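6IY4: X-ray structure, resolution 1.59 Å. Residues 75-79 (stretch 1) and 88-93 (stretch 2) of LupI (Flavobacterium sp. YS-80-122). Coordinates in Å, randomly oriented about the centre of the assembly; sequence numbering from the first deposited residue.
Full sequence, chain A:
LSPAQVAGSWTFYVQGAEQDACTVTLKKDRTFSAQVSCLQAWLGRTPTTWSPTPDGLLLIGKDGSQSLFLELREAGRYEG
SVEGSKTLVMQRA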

# COMPACT_ATOMS: atom_id res chain seq x y z
N ALA A 75 4.86 10.92 -8.89
CA ALA A 75 3.43 10.77 -9.18
C ALA A 75 3.08 9.29 -9.32
O ALA A 75 3.68 8.61 -10.15
N GLY A 76 2.12 8.84 -8.52
CA GLY A 76 1.59 7.47 -8.65
C GLY A 76 2.57 6.42 -8.18
O GLY A 76 2.45 5.30 -8.63
N ARG A 77 3.49 6.73 -7.28
CA ARG A 77 4.41 5.70 -6.74
C ARG A 77 4.74 5.96 -5.28
O ARG A 77 5.16 7.09 -4.95
N TYR A 78 4.55 4.95 -4.45
CA TYR A 78 5.01 4.96 -3.04
C TYR A 78 5.95 3.79 -2.81
O TYR A 78 5.83 2.77 -3.46
N GLU A 79 6.89 3.95 -1.86
CA GLU A 79 7.81 2.87 -1.45
C GLU A 79 7.92 2.83 0.07
O GLU A 79 8.07 3.89 0.66
N LEU A 88 8.57 -2.46 -0.22
CA LEU A 88 7.26 -2.69 -0.88
C LEU A 88 7.02 -1.47 -1.74
O LEU A 88 7.11 -0.33 -1.24
N VAL A 89 6.78 -1.74 -3.00
CA VAL A 89 6.51 -0.71 -4.01
C VAL A 89 5.02 -0.75 -4.32
O VAL A 89 4.45 -1.86 -4.43
N MET A 90 4.40 0.42 -4.43
CA MET A 90 3.02 0.49 -4.93
C MET A 90 3.02 1.54 -6.03
O MET A 90 3.57 2.62 -5.87
N GLN A 91 2.49 1.18 -7.18
CA GLN A 91 2.53 2.08 -8.35
C GLN A 91 1.19 1.97 -9.03
O GLN A 91 0.72 0.85 -9.14
N ARG A 92 0.67 3.07 -9.52
CA ARG A 92 -0.58 2.98 -10.31
C ARG A 92 -0.30 2.24 -11.62
O ARG A 92 0.80 2.40 -12.19
N ALA A 93 -1.24 1.46 -12.12
CA ALA A 93 -0.95 0.64 -13.34
C ALA A 93 0.25 -0.29 -13.09
O ALA A 93 1.38 -0.05 -13.55

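The strongest side-chain interaction lies within the first strand. Arg77, extended with chi1 to chi3 all t, reaches along its own strand to Glu79 (chi1 m, chi2 t), two residues on and therefore on the same face of the sheet; Arg77 NE meets Glu79 OE2 at 2.7 Å in a salt bridge, and Arg77 NH2 adds a hydrogen bond to Glu79 OE2 at 2.9 Å. The antiparallel pairing is set by the backbone: Tyr78 and Met90 exchange two hydrogen bonds, Tyr78 N to Met90 O and Met90 N to Tyr78 O, each 2.9 Å, and Arg92 N bonds to Gly76 O at 3.0 Å. The positive phi of Gly76 suits glycine.

This register places Gln91 (chi1 m, chi2 t) and Val89 (chi1 t) on the face of Arg77 and Glu79. The end of Arg77 comes nearer the second strand; its guanidinium lies beside the Gln91 side chain, while Val89 CG1 lies over one guanidinium face, 3.7 Å from Arg77 NH2. A long arginine can thus pair its charge and still offer a flat surface to a methyl.

On the other face, buried Tyr78 (chi1 m) and Met90 (chi1 p, chi2 t, chi3 m) pack together, Tyr78 CB 3.6 Å from Met90 CG. Met90 SD sits obliquely to the ring, 5.0 Å from the Tyr78 centroid; flexible thioether and broad aromatic suit this buried contact.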

# COMPACT_ATOMS: atom_id res chain seq x y z
CB ALA A 75 3.11 11.53 -10.45
CB ARG A 77 5.73 5.67 -7.52
CG ARG A 77 6.71 4.60 -7.06
CD ARG A 77 8.01 4.71 -7.85
NE ARG A 77 8.97 3.69 -7.46
CZ ARG A 77 9.16 2.52 -8.08
NH1 ARG A 77 8.45 2.18 -9.14
NH2 ARG A 77 10.06 1.69 -7.62
CB TYR A 78 3.85 4.83 -2.07
CG TYR A 78 2.82 5.92 -2.10
CD1 TYR A 78 1.71 5.80 -2.89
CD2 TYR A 78 2.93 7.02 -1.27
CE1 TYR A 78 0.72 6.77 -2.88
CE2 TYR A 78 1.98 8.00 -1.28
CZ TYR A 78 0.86 7.88 -2.09
OH TYR A 78 -0.12 8.82 -2.14
CB GLU A 79 9.19 3.11 -2.05
CG GLU A 79 9.20 2.94 -3.54
CD GLU A 79 10.53 3.33 -4.14
OE1 GLU A 79 11.44 3.66 -3.36
OE2 GLU A 79 10.61 3.40 -5.38
CB LEU A 88 6.15 -2.84 0.15
CG LEU A 88 4.76 -3.13 -0.43
CD1 LEU A 88 4.73 -4.47 -1.10
CD2 LEU A 88 3.72 -3.07 0.66
CB VAL A 89 7.33 -1.00 -5.28
CG1 VAL A 89 7.05 0.03 -6.36
CG2 VAL A 89 8.82 -1.06 -4.96
CB MET A 90 1.98 0.70 -3.81
CG MET A 90 1.96 1.97 -3.24
SD MET A 90 0.79 2.00 -1.80
CE MET A 90 -0.78 2.36 -2.57
CB GLN A 91 3.52 1.64 -9.40
CG GLN A 91 4.96 1.80 -9.03
CD GLN A 91 5.73 1.42 -10.27
OE1 GLN A 91 5.92 0.23 -10.56
NE2 GLN A 91 6.09 2.43 -11.05
CB ARG A 92 -1.15 4.37 -10.58
CG ARG A 92 -1.74 5.07 -9.37
CD ARG A 92 -2.33 6.38 -9.74
NE ARG A 92 -3.00 7.11 -8.71
CZ ARG A 92 -4.26 6.98 -8.34
NH1 ARG A 92 -5.05 6.03 -8.83
NH2 ARG A 92 -4.74 7.81 -7.45
CB ALA A 93 -0.67 1.54 -14.53